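Local coordinates for protein salicylaldehyde dehydrogenase NahF (Pseudomonas putida, PDB 4JZ6) that probably oxidises salicylaldehyde to salicylate with NAD+, as an aldehyde dehydrogenase of broad substrate range acting in naphthalene degradation, at residues E46-S51 with M103-G108; V91-T96 with V124-A129; P97-V102 with H198-Q203; S191-A196 with P343-N348; G269-L274 with M390-E395. All coordinates share one frame; numbering follows the deposited sequence.

Contact 1 (E46-S51 with M103-G108); sequences EVMTES and MAMEVG
Thr49 and Glu106 meet at about a right angle, the threonine hydroxyl reaching from strand 47-52 to the carboxylate near the end of helix 96-107. Thr49 OG1 donates to Glu106 OE2 at 2.7 Å, arriving on the anti side of that oxygen and 28° out of the carboxylate plane. Glu106 does not aim its first bond at the strand, but its chain, extended beyond CG, carries the acid close. That leaves both oxygens within reach of a third element: OE2 also accepts from the backbone N of Ala196 and OE1 bonds to Thr197 OG1, at the first turn of helix 195-208. Donors at a helix start probably help to stabilise the negative charge. With an alanine at Glu106, Thr49 OG1, Thr197 OG1 and the Ala196 amide would probably lose the carboxylate that serves all three, taking away this polar tie between strand and helix.

Beside this polar pair lies a sulfur-rich one. The side chains of Met48 and Met105 cross obliquely, and Met48 SD stands 4.0 Å from Met105 CE. A bend at chi2 (-46°) turns Met48 back over the helix backbone, where its CG rests 3.4 Å from Met105 O.

Met48 and Thr49 both point toward the helix because a classic beta bulge puts these two successive residues opposite Arg39 of strand 36-40, whose side chain also bonds to the carbonyl of Glu106. The bulge is set in the small N-terminal sheet where it lies against helices 96-107 and 195-208.

Contact 2 (V91-T96 with V124-A129); sequences VMESKT and VFREAA
Helix-helix packing of 78-94 against 111-130 is secured here by two neighbouring pairs: a salt bridge between Glu93 and Arg126, and a Met-aromatic contact between Met92 and Phe125. Glu93 and Arg126 approach from opposite directions, and the guanidinium grips the acid end-on with its two terminal nitrogens, one for each oxygen. Arg126 NH1 reaches Glu93 OE2 at 2.7 Å along a nearly straight bond of 172°, and Arg126 NH2 reaches Glu93 OE1 at 2.9 Å.

Both oxygens lie close to the guanidinium plane, so the arginine uses its edge well. The carboxylate is less neatly placed: its plane is turned 50° from that of the guanidinium, and both nitrogens come at it from above. Arg126 gets there because its chain is stretched out from CG to NE. Its NH2 is also in a salt bridge with Asp90, one turn back on the glutamate's helix, so two acids probably fix the rotation of the head group.

Deeper in, Met92 SD stands obliquely to the Phe125 ring, 4.0 Å from Phe125 CE2. It is 4.8 Å from the ring centroid and 53° off the normal. Ala173 and Ala177 of helix 170-181 also touch the phenylalanine.

A bidentate, end-on salt bridge toward the surface beside a buried Met-aromatic contact is plain helix-helix packing, away from the substrate pockets.

Contact 3 (P97-V102 with H198-Q203); sequences PKFIEV and HALITQ
Leu200 is the first residue of 198-203 to touch the other helix, and it does so by placing its CD2 methyl over the face of the Phe99 ring. The methyl is 3.5 Å above the centre of the ring and just 5° off the normal, a well-centred CH-pi contact. Leu200 CG lies over the same face, nearest Phe99 CZ at 3.6 Å. A chi1 of -175° sets Leu200 CG opposite the backbone N and turns the branch toward the neighbouring helix, and the same CD2 lies 3.6 Å from Lys98 CG. That lysine brings just its aliphatic root: bends at chi2 and chi3 carry Lys98 NZ away to Glu101 OE1, 2.9 Å off, in a salt bridge on its own helix.

The axes of segments 97-102 and 198-203 run nearly antiparallel, at 166°, and approach to 10.9 Å. Helix 195-208 is the connection of a beta-alpha-beta crossover between the parallel neighbours 186-189 and 215-218 of the coenzyme-binding sheet, so helix 96-107 packs outside a Rossmann-type layer.

Next comes Ile201, more loosely placed: its CB is 4.4 Å from Phe99 CZ. Thr202 meets Leu215 and Tyr217 of that sheet and returns its OG1 to His198 O at 2.7 Å.

Contact 4 (S191-A196 with P343-N348); sequences SEFSPA and PMVSPN
The ring of Phe193 is sandwiched between the residue just before it and a loop some 150 positions later: CG of Glu192 lies over the centre of one face, and CG2 of Val345 over the other. The glutamate carbon is 3.8 Å above the ring plane. The valine methyl is 3.6 Å above the opposite side, shifted toward the rim nearest the backbone, so that Val345 CG2 comes within 3.6 Å of Phe193 CG. Measured to the centroid this CH-pi contact is 4.0 Å long and 27° off the normal.

Val345 has CG1 between its N and its carbonyl carbon (chi1 69°), which sends CG2 out to the ring, and the two side chains cross at about a right angle. Farther along the ring, Ser346 CB stands 4.3 Å from Phe193 CE1, a looser, oblique touch.

A type I turn from Ser191 to Ser194 holds the phenylalanine out. Within it Ser191 OG accepts from Phe193 N at 3.1 Å, an ST turn that steadies the backbone just before helix 195-208. Trp165 meets the ring edge-to-face.

The contact itself is carbon against a ring face, so its hold on the loop before helix 349-362 comes from dispersion and shape. The pair has no polar bond of its own; Arg39 of strand 36-40, touching the ring and hydrogen-bonded to the carbonyl of Val345, supplies the polar link between the two sides.

Contact 5 (G269-L274 with M390-E395); sequences GGKSPL and MRIYDE
The carboxylate of Asp394 lies beside the stem of Lys271, its OD1 3.6 Å from Lys271 CG, while its oxygens bond outward to Ser420 and to Val421 N. Along the same loop the guanidinium of Arg391 takes Glu395 in a salt bridge, with OE2 at its edge and in plane. The ring of Tyr393 makes a cation-pi pair with Arg306.

Into this loop Lys271 sends its chain, bent once at chi2 (72°) and then straight, so that its ammonium ends up among carbonyls. Lys271 NZ donates to Ile392 O at 2.9 Å, tilted 21° from that carbonyl plane, and to Glu395 O at 2.8 Å, there from above the plane. Glu305 completes the grip with a salt bridge to the same nitrogen. A methionine in place of this lysine would probably leave both carbonyls without this donor and Glu305 without this countercharge.

Lys271 closes the Glu-Leu-Gly-Gly-Lys motif of aldehyde dehydrogenases, which starts at Glu267, the predicted active-site residue; Glu395 and Glu396 open the family's Glu-Glu-x-Phe-Gly-Pro motif, and Gly270 N bonds to Glu396.

Contacts 1 to 4 form a cluster and contact 5 stands apart, its centre 22 to 33 Å from theirs. Helix 96-107 serves contacts 1 and 3, helix 195-208 contacts 3 and 4. Contacts 1 and 4 are closest, about 8 Å between centres; contacts 2 and 3, about 12 Å apart, touch where Met92 packs on Phe99 and Ile201. Along the chain contacts 1, 2 and 3 interlock, their segments alternating, and contact 3 also crosses contact 4. Contacts 1 and 3 tie the N-terminal sheet and helix 195-208 to helix 96-107, contact 2 joins early helices, and contact 4 reaches the loop before helix 349-362. Contact 5 joins the chain entering strand 273-276 of the seven-stranded sheet to the loop before strand 401-407.

Contact 1 (E46-S51 with M103-G108)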
# COMPACT_ATOMS: atom_id res chain seq x y z
N GLU A 46 32.03 -25.52 8.68
CA GLU A 46 33.15 -24.87 8.00
C GLU A 46 32.76 -23.46 7.55
O GLU A 46 31.65 -23.24 7.07
CB GLU A 46 33.62 -25.70 6.80
CG GLU A 46 34.04 -27.14 7.13
CD GLU A 46 35.42 -27.25 7.78
OE1 GLU A 46 36.44 -27.04 7.07
OE2 GLU A 46 35.49 -27.55 8.99
N VAL A 47 33.68 -22.52 7.71
CA VAL A 47 33.42 -21.13 7.33
C VAL A 47 33.31 -20.98 5.82
O VAL A 47 34.27 -21.23 5.09
CB VAL A 47 34.53 -20.18 7.84
CG1 VAL A 47 34.24 -18.74 7.42
CG2 VAL A 47 34.66 -20.29 9.36
N MET A 48 32.15 -20.56 5.33
CA MET A 48 31.96 -20.34 3.91
C MET A 48 32.30 -18.90 3.52
O MET A 48 32.99 -18.66 2.52
CB MET A 48 30.53 -20.70 3.47
CG MET A 48 30.18 -22.18 3.56
SD MET A 48 31.46 -23.27 2.89
CE MET A 48 30.60 -24.84 2.79
N THR A 49 31.81 -17.94 4.31
CA THR A 49 32.03 -16.52 4.03
C THR A 49 32.23 -15.71 5.30
O THR A 49 31.53 -15.91 6.30
CB THR A 49 30.84 -15.92 3.24
OG1 THR A 49 30.52 -16.77 2.14
CG2 THR A 49 31.17 -14.52 2.73
N GLU A 50 33.21 -14.80 5.28
CA GLU A 50 33.39 -13.83 6.35
C GLU A 50 33.00 -12.45 5.81
O GLU A 50 33.57 -12.00 4.81
CB GLU A 50 34.84 -13.84 6.85
CG GLU A 50 35.10 -12.92 8.03
CD GLU A 50 36.56 -12.95 8.49
OE1 GLU A 50 37.37 -13.69 7.89
OE2 GLU A 50 36.90 -12.23 9.45
N SER A 51 32.03 -11.81 6.44
CA SER A 51 31.52 -10.54 5.95
C SER A 51 31.71 -9.40 6.95
O SER A 51 31.73 -9.62 8.16
CB SER A 51 30.04 -10.67 5.57
OG SER A 51 29.49 -9.44 5.11
N MET A 103 26.42 -19.82 -4.36
CA MET A 103 25.10 -20.21 -3.86
C MET A 103 25.11 -21.65 -3.35
O MET A 103 24.40 -21.98 -2.39
CB MET A 103 24.03 -20.02 -4.95
CG MET A 103 23.54 -18.59 -5.07
SD MET A 103 22.13 -18.40 -6.19
CE MET A 103 21.02 -19.67 -5.59
N ALA A 104 25.91 -22.50 -3.97
CA ALA A 104 26.05 -23.87 -3.51
C ALA A 104 26.70 -23.90 -2.13
O ALA A 104 26.32 -24.69 -1.26
CB ALA A 104 26.85 -24.71 -4.50
N MET A 105 27.68 -23.03 -1.92
CA MET A 105 28.41 -23.00 -0.66
C MET A 105 27.59 -22.38 0.46
O MET A 105 27.54 -22.89 1.58
CB MET A 105 29.74 -22.25 -0.81
CG MET A 105 30.74 -22.93 -1.74
SD MET A 105 32.16 -21.89 -2.13
CE MET A 105 32.93 -21.72 -0.51
N GLU A 106 26.93 -21.26 0.15
CA GLU A 106 26.26 -20.48 1.18
C GLU A 106 24.89 -21.00 1.58
O GLU A 106 24.57 -21.05 2.76
CB GLU A 106 26.14 -19.01 0.75
CG GLU A 106 27.46 -18.29 0.65
CD GLU A 106 27.29 -16.79 0.66
OE1 GLU A 106 26.46 -16.27 -0.11
OE2 GLU A 106 27.99 -16.13 1.47
N VAL A 107 24.07 -21.37 0.60
CA VAL A 107 22.68 -21.69 0.87
C VAL A 107 22.26 -23.06 0.35
O VAL A 107 21.07 -23.33 0.19
CB VAL A 107 21.72 -20.59 0.33
CG1 VAL A 107 22.13 -19.23 0.86
CG2 VAL A 107 21.70 -20.58 -1.20
N GLY A 108 23.24 -23.92 0.10
CA GLY A 108 22.99 -25.29 -0.32
C GLY A 108 22.13 -25.42 -1.57
O GLY A 108 21.32 -26.34 -1.68

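Contact 2 (V91-T96 with V124-A129)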
# COMPACT_ATOMS: atom_id res chain seq x y z
N VAL A 91 26.18 -8.47 -17.37
CA VAL A 91 27.25 -8.69 -16.40
C VAL A 91 26.95 -9.85 -15.46
O VAL A 91 27.84 -10.65 -15.14
CB VAL A 91 27.56 -7.41 -15.60
CG1 VAL A 91 28.54 -7.69 -14.47
CG2 VAL A 91 28.10 -6.34 -16.52
N MET A 92 25.70 -9.96 -15.03
CA MET A 92 25.31 -11.08 -14.18
C MET A 92 25.46 -12.42 -14.91
O MET A 92 25.92 -13.41 -14.33
CB MET A 92 23.87 -10.93 -13.68
CG MET A 92 23.62 -9.68 -12.86
SD MET A 92 22.11 -9.85 -11.90
CE MET A 92 22.64 -11.06 -10.68
N GLU A 93 25.08 -12.46 -16.18
CA GLU A 93 25.19 -13.69 -16.95
C GLU A 93 26.65 -14.05 -17.18
O GLU A 93 27.01 -15.23 -17.29
CB GLU A 93 24.43 -13.58 -18.28
CG GLU A 93 22.92 -13.47 -18.09
CD GLU A 93 22.16 -13.25 -19.39
OE1 GLU A 93 22.79 -12.85 -20.39
OE2 GLU A 93 20.93 -13.47 -19.41
N SER A 94 27.51 -13.04 -17.24
CA SER A 94 28.94 -13.27 -17.45
C SER A 94 29.58 -13.87 -16.21
O SER A 94 30.69 -14.39 -16.27
CB SER A 94 29.66 -11.98 -17.86
OG SER A 94 29.76 -11.07 -16.78
N LYS A 95 28.88 -13.81 -15.08
CA LYS A 95 29.42 -14.31 -13.82
C LYS A 95 28.68 -15.57 -13.35
O LYS A 95 28.77 -15.94 -12.17
CB LYS A 95 29.38 -13.22 -12.75
CG LYS A 95 30.43 -12.13 -12.96
CD LYS A 95 30.40 -11.10 -11.84
CE LYS A 95 31.70 -10.29 -11.79
NZ LYS A 95 32.05 -9.72 -13.12
N THR A 96 27.97 -16.22 -14.26
CA THR A 96 27.13 -17.38 -13.94
C THR A 96 27.82 -18.50 -13.13
O THR A 96 27.29 -18.95 -12.12
CB THR A 96 26.41 -17.95 -15.19
OG1 THR A 96 25.54 -16.96 -15.76
CG2 THR A 96 25.58 -19.18 -14.82
N VAL A 124 14.93 -10.12 -14.79
CA VAL A 124 14.33 -9.03 -14.04
C VAL A 124 14.94 -7.70 -14.47
O VAL A 124 14.22 -6.76 -14.79
CB VAL A 124 14.54 -9.19 -12.51
CG1 VAL A 124 14.12 -7.92 -11.79
CG2 VAL A 124 13.74 -10.36 -11.99
N PHE A 125 16.27 -7.65 -14.51
CA PHE A 125 16.97 -6.44 -14.95
C PHE A 125 16.62 -6.05 -16.38
O PHE A 125 16.54 -4.87 -16.69
CB PHE A 125 18.49 -6.57 -14.77
CG PHE A 125 18.96 -6.21 -13.39
CD1 PHE A 125 19.19 -4.88 -13.06
CD2 PHE A 125 19.16 -7.19 -12.43
CE1 PHE A 125 19.61 -4.54 -11.78
CE2 PHE A 125 19.58 -6.84 -11.15
CZ PHE A 125 19.81 -5.52 -10.83
N ARG A 126 16.41 -7.04 -17.25
CA ARG A 126 16.02 -6.71 -18.62
C ARG A 126 14.59 -6.22 -18.70
O ARG A 126 14.29 -5.26 -19.42
CB ARG A 126 16.24 -7.90 -19.55
CG ARG A 126 17.69 -8.24 -19.71
CD ARG A 126 17.93 -9.05 -20.95
NE ARG A 126 19.36 -9.23 -21.14
CZ ARG A 126 20.04 -10.29 -20.71
NH1 ARG A 126 19.42 -11.27 -20.07
NH2 ARG A 126 21.35 -10.36 -20.92
N GLU A 127 13.70 -6.86 -17.95
CA GLU A 127 12.30 -6.44 -17.89
C GLU A 127 12.23 -5.04 -17.33
O GLU A 127 11.53 -4.18 -17.87
CB GLU A 127 11.49 -7.39 -17.02
CG GLU A 127 9.99 -7.16 -17.08
CD GLU A 127 9.40 -7.54 -18.43
OE1 GLU A 127 8.33 -7.00 -18.79
OE2 GLU A 127 10.01 -8.39 -19.14
N ALA A 128 12.96 -4.80 -16.24
CA ALA A 128 13.01 -3.47 -15.65
C ALA A 128 13.54 -2.48 -16.67
O ALA A 128 12.95 -1.42 -16.89
CB ALA A 128 13.87 -3.48 -14.39
N ALA A 129 14.64 -2.84 -17.32
CA ALA A 129 15.24 -2.03 -18.38
C ALA A 129 14.22 -1.66 -19.47
O ALA A 129 14.17 -0.51 -19.92
CB ALA A 129 16.41 -2.75 -18.99

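Contact 3 (P97-V102 with H198-Q203)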
# COMPACT_ATOMS: atom_id res chain seq x y z
N PRO A 97 29.01 -18.96 -13.57
CA PRO A 97 29.67 -20.02 -12.80
C PRO A 97 29.97 -19.65 -11.35
O PRO A 97 29.90 -20.53 -10.49
CB PRO A 97 30.99 -20.22 -13.56
CG PRO A 97 30.70 -19.77 -14.93
CD PRO A 97 29.78 -18.60 -14.77
N LYS A 98 30.30 -18.39 -11.09
CA LYS A 98 30.58 -17.94 -9.72
C LYS A 98 29.32 -17.97 -8.85
O LYS A 98 29.36 -18.39 -7.69
CB LYS A 98 31.22 -16.55 -9.72
CG LYS A 98 31.57 -16.00 -8.34
CD LYS A 98 32.57 -16.88 -7.60
CE LYS A 98 33.92 -16.94 -8.32
NZ LYS A 98 34.71 -18.15 -7.96
N PHE A 99 28.21 -17.54 -9.42
CA PHE A 99 26.94 -17.58 -8.71
C PHE A 99 26.59 -19.00 -8.32
O PHE A 99 26.20 -19.26 -7.18
CB PHE A 99 25.82 -16.97 -9.56
CG PHE A 99 25.72 -15.49 -9.45
CD1 PHE A 99 25.21 -14.90 -8.30
CD2 PHE A 99 26.13 -14.67 -10.48
CE1 PHE A 99 25.12 -13.52 -8.19
CE2 PHE A 99 26.05 -13.29 -10.38
CZ PHE A 99 25.54 -12.72 -9.24
N ILE A 100 26.73 -19.92 -9.28
CA ILE A 100 26.45 -21.33 -9.03
C ILE A 100 27.30 -21.81 -7.85
O ILE A 100 26.78 -22.43 -6.91
CB ILE A 100 26.78 -22.19 -10.26
CG1 ILE A 100 25.97 -21.72 -11.48
CG2 ILE A 100 26.53 -23.67 -9.98
CD1 ILE A 100 24.74 -22.54 -11.77
N GLU A 101 28.59 -21.49 -7.90
CA GLU A 101 29.55 -21.93 -6.90
C GLU A 101 29.26 -21.35 -5.52
O GLU A 101 29.28 -22.07 -4.52
CB GLU A 101 30.96 -21.57 -7.34
CG GLU A 101 32.05 -22.06 -6.41
CD GLU A 101 33.37 -21.37 -6.66
OE1 GLU A 101 33.52 -20.74 -7.73
OE2 GLU A 101 34.26 -21.44 -5.78
N VAL A 102 28.99 -20.05 -5.48
CA VAL A 102 28.80 -19.37 -4.21
C VAL A 102 27.48 -19.77 -3.56
O VAL A 102 27.43 -20.05 -2.36
CB VAL A 102 28.87 -17.84 -4.38
CG1 VAL A 102 28.37 -17.13 -3.13
CG2 VAL A 102 30.30 -17.42 -4.71
N HIS A 198 25.06 -11.85 -2.20
CA HIS A 198 24.51 -10.51 -2.23
C HIS A 198 25.59 -9.45 -2.51
O HIS A 198 25.32 -8.43 -3.14
CB HIS A 198 23.77 -10.21 -0.93
CG HIS A 198 22.47 -10.94 -0.82
ND1 HIS A 198 21.77 -11.04 0.36
CD2 HIS A 198 21.73 -11.59 -1.75
CE1 HIS A 198 20.66 -11.72 0.16
NE2 HIS A 198 20.61 -12.07 -1.11
N ALA A 199 26.80 -9.70 -2.04
CA ALA A 199 27.90 -8.82 -2.39
C ALA A 199 28.17 -8.96 -3.89
O ALA A 199 28.40 -7.96 -4.58
CB ALA A 199 29.13 -9.17 -1.59
N LEU A 200 28.11 -10.19 -4.38
CA LEU A 200 28.36 -10.46 -5.79
C LEU A 200 27.36 -9.75 -6.70
O LEU A 200 27.75 -9.11 -7.68
CB LEU A 200 28.35 -11.96 -6.08
CG LEU A 200 28.71 -12.30 -7.53
CD1 LEU A 200 30.05 -11.69 -7.90
CD2 LEU A 200 28.72 -13.80 -7.77
N ILE A 201 26.07 -9.87 -6.39
CA ILE A 201 25.06 -9.22 -7.21
C ILE A 201 25.29 -7.72 -7.19
O ILE A 201 25.16 -7.05 -8.22
CB ILE A 201 23.60 -9.60 -6.77
CG1 ILE A 201 22.58 -9.06 -7.78
CG2 ILE A 201 23.27 -9.08 -5.39
CD1 ILE A 201 21.18 -9.55 -7.54
N THR A 202 25.69 -7.20 -6.03
CA THR A 202 26.04 -5.80 -5.92
C THR A 202 27.19 -5.47 -6.86
O THR A 202 27.14 -4.49 -7.61
CB THR A 202 26.46 -5.43 -4.48
OG1 THR A 202 25.41 -5.77 -3.57
CG2 THR A 202 26.77 -3.94 -4.37
N GLN A 203 28.23 -6.30 -6.82
CA GLN A 203 29.40 -6.10 -7.67
C GLN A 203 28.99 -6.02 -9.14
O GLN A 203 29.50 -5.18 -9.90
CB GLN A 203 30.42 -7.21 -7.46
CG GLN A 203 31.71 -6.99 -8.24
CD GLN A 203 32.61 -8.20 -8.22
OE1 GLN A 203 32.43 -9.11 -7.41
NE2 GLN A 203 33.59 -8.22 -9.11

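Contact 4 (S191-A196 with P343-N348)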
# COMPACT_ATOMS: atom_id res chain seq x y z
N SER A 191 21.28 -10.75 3.29
CA SER A 191 21.00 -11.80 4.27
C SER A 191 22.25 -12.31 4.95
O SER A 191 23.31 -12.43 4.34
CB SER A 191 20.28 -12.97 3.60
OG SER A 191 20.22 -14.06 4.50
N GLU A 192 22.10 -12.65 6.23
CA GLU A 192 23.22 -13.16 7.01
C GLU A 192 23.69 -14.52 6.49
O GLU A 192 24.84 -14.91 6.71
CB GLU A 192 22.85 -13.26 8.49
CG GLU A 192 21.78 -14.28 8.80
CD GLU A 192 20.41 -13.67 9.02
OE1 GLU A 192 20.08 -12.67 8.34
OE2 GLU A 192 19.67 -14.19 9.89
N PHE A 193 22.81 -15.24 5.80
CA PHE A 193 23.12 -16.57 5.29
C PHE A 193 23.69 -16.51 3.87
O PHE A 193 24.22 -17.50 3.35
CB PHE A 193 21.88 -17.45 5.30
CG PHE A 193 21.29 -17.65 6.67
CD1 PHE A 193 22.00 -18.32 7.66
CD2 PHE A 193 20.02 -17.20 6.96
CE1 PHE A 193 21.45 -18.51 8.91
CE2 PHE A 193 19.46 -17.39 8.21
CZ PHE A 193 20.18 -18.05 9.19
N SER A 194 23.57 -15.35 3.24
CA SER A 194 23.97 -15.19 1.85
C SER A 194 24.83 -13.94 1.57
O SER A 194 24.55 -13.20 0.63
CB SER A 194 22.72 -15.20 0.96
OG SER A 194 22.89 -14.36 -0.16
N PRO A 195 25.89 -13.70 2.37
CA PRO A 195 26.57 -12.43 2.17
C PRO A 195 27.47 -12.38 0.93
O PRO A 195 27.65 -11.31 0.36
CB PRO A 195 27.40 -12.26 3.44
CG PRO A 195 27.68 -13.63 3.87
CD PRO A 195 26.46 -14.45 3.51
N ALA A 196 28.05 -13.51 0.53
CA ALA A 196 28.90 -13.53 -0.65
C ALA A 196 28.08 -13.34 -1.92
O ALA A 196 28.50 -12.65 -2.85
CB ALA A 196 29.70 -14.82 -0.72
N PRO A 343 21.05 -29.49 1.58
CA PRO A 343 20.85 -29.21 3.00
C PRO A 343 20.02 -27.94 3.20
O PRO A 343 20.03 -27.06 2.34
CB PRO A 343 22.28 -29.00 3.52
CG PRO A 343 23.06 -28.60 2.31
CD PRO A 343 22.46 -29.35 1.17
N MET A 344 19.31 -27.86 4.32
CA MET A 344 18.58 -26.65 4.66
C MET A 344 19.55 -25.58 5.11
O MET A 344 20.75 -25.82 5.20
CB MET A 344 17.52 -26.94 5.73
CG MET A 344 16.43 -27.86 5.22
SD MET A 344 15.15 -28.24 6.42
CE MET A 344 16.10 -29.10 7.67
N VAL A 345 19.04 -24.38 5.39
CA VAL A 345 19.89 -23.21 5.56
C VAL A 345 20.60 -23.14 6.91
O VAL A 345 21.72 -22.63 7.01
CB VAL A 345 19.11 -21.89 5.32
CG1 VAL A 345 18.10 -21.65 6.43
CG2 VAL A 345 20.05 -20.71 5.21
N SER A 346 19.97 -23.68 7.95
CA SER A 346 20.45 -23.48 9.31
C SER A 346 20.27 -24.74 10.14
O SER A 346 19.31 -25.49 9.95
CB SER A 346 19.68 -22.32 9.95
OG SER A 346 20.04 -22.13 11.31
N PRO A 347 21.19 -24.97 11.09
CA PRO A 347 21.13 -26.14 11.99
C PRO A 347 19.98 -26.01 12.98
O PRO A 347 20.10 -26.41 14.14
CB PRO A 347 22.46 -26.07 12.76
CG PRO A 347 23.32 -25.10 12.00
CD PRO A 347 22.38 -24.14 11.36
N ASN A 348 18.87 -25.45 12.51
CA ASN A 348 17.77 -25.04 13.35
C ASN A 348 16.49 -25.34 12.61
O ASN A 348 15.43 -25.51 13.20
CB ASN A 348 17.85 -23.54 13.59
CG ASN A 348 18.04 -23.18 15.05
OD1 ASN A 348 19.09 -22.67 15.44
ND2 ASN A 348 17.02 -23.44 15.86

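Contact 5 (G269-L274 with M390-E395)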
# COMPACT_ATOMS: atom_id res chain seq x y z
N GLY A 269 5.14 -14.86 3.98
CA GLY A 269 5.04 -16.31 3.96
C GLY A 269 3.93 -16.87 3.09
O GLY A 269 3.04 -16.14 2.63
N GLY A 270 4.01 -18.18 2.85
CA GLY A 270 3.00 -18.88 2.08
C GLY A 270 2.74 -20.28 2.61
O GLY A 270 3.54 -20.82 3.37
N LYS A 271 1.61 -20.84 2.22
CA LYS A 271 1.28 -22.24 2.48
C LYS A 271 0.65 -22.72 1.18
O LYS A 271 -0.47 -23.24 1.16
CB LYS A 271 0.31 -22.35 3.65
CG LYS A 271 0.06 -23.77 4.14
CD LYS A 271 1.24 -24.34 4.88
CE LYS A 271 1.07 -25.83 5.14
NZ LYS A 271 2.19 -26.35 5.96
N SER A 272 1.38 -22.53 0.09
CA SER A 272 0.86 -22.70 -1.26
C SER A 272 0.38 -24.12 -1.57
O SER A 272 1.16 -25.08 -1.49
CB SER A 272 1.91 -22.26 -2.27
OG SER A 272 2.13 -20.86 -2.14
N PRO A 273 -0.90 -24.25 -1.93
CA PRO A 273 -1.53 -25.56 -2.13
C PRO A 273 -1.58 -25.98 -3.59
O PRO A 273 -1.67 -25.14 -4.49
CB PRO A 273 -2.96 -25.32 -1.64
CG PRO A 273 -3.23 -23.88 -2.03
CD PRO A 273 -1.89 -23.16 -2.00
N LEU A 274 -1.50 -27.29 -3.83
CA LEU A 274 -1.84 -27.84 -5.13
C LEU A 274 -3.19 -28.54 -5.00
O LEU A 274 -3.31 -29.54 -4.28
CB LEU A 274 -0.77 -28.81 -5.62
CG LEU A 274 -0.79 -29.15 -7.11
CD1 LEU A 274 -0.40 -27.93 -7.93
CD2 LEU A 274 0.11 -30.32 -7.44
N MET A 390 -4.07 -29.89 13.38
CA MET A 390 -2.61 -29.99 13.41
C MET A 390 -1.98 -28.66 13.03
O MET A 390 -2.47 -27.97 12.13
CB MET A 390 -2.15 -31.08 12.44
CG MET A 390 -2.76 -32.44 12.70
SD MET A 390 -2.49 -33.59 11.35
CE MET A 390 -3.59 -34.92 11.79
N ARG A 391 -0.90 -28.29 13.71
CA ARG A 391 -0.20 -27.04 13.41
C ARG A 391 0.27 -27.01 11.96
O ARG A 391 0.15 -25.99 11.29
CB ARG A 391 0.99 -26.85 14.35
CG ARG A 391 0.63 -26.73 15.82
CD ARG A 391 1.89 -26.60 16.67
NE ARG A 391 2.76 -25.54 16.16
CZ ARG A 391 4.07 -25.46 16.40
NH1 ARG A 391 4.66 -26.39 17.15
NH2 ARG A 391 4.78 -24.47 15.89
N ILE A 392 0.79 -28.14 11.48
CA ILE A 392 1.35 -28.22 10.13
C ILE A 392 0.30 -28.05 9.03
O ILE A 392 0.64 -27.82 7.86
CB ILE A 392 2.16 -29.52 9.92
CG1 ILE A 392 3.21 -29.34 8.82
CG2 ILE A 392 1.24 -30.69 9.61
CD1 ILE A 392 4.21 -30.47 8.73
N TYR A 393 -0.97 -28.14 9.40
CA TYR A 393 -2.08 -27.88 8.48
C TYR A 393 -1.97 -26.51 7.79
O TYR A 393 -2.23 -26.39 6.60
CB TYR A 393 -3.41 -27.98 9.24
CG TYR A 393 -4.67 -27.77 8.44
CD1 TYR A 393 -5.34 -26.55 8.46
CD2 TYR A 393 -5.23 -28.80 7.70
CE1 TYR A 393 -6.51 -26.36 7.76
CE2 TYR A 393 -6.40 -28.63 6.99
CZ TYR A 393 -7.04 -27.40 7.02
OH TYR A 393 -8.21 -27.22 6.30
N ASP A 394 -1.56 -25.48 8.52
CA ASP A 394 -1.47 -24.16 7.91
C ASP A 394 -0.18 -23.41 8.26
O ASP A 394 0.12 -22.38 7.66
CB ASP A 394 -2.69 -23.31 8.26
CG ASP A 394 -2.85 -22.11 7.35
OD1 ASP A 394 -2.49 -22.23 6.15
OD2 ASP A 394 -3.31 -21.05 7.82
N GLU A 395 0.58 -23.91 9.22
CA GLU A 395 1.87 -23.29 9.54
C GLU A 395 2.90 -23.57 8.45
O GLU A 395 3.09 -24.72 8.04
CB GLU A 395 2.38 -23.79 10.89
CG GLU A 395 2.50 -22.70 11.94
CD GLU A 395 2.40 -23.25 13.35
OE1 GLU A 395 3.46 -23.40 14.00
OE2 GLU A 395 1.27 -23.52 13.81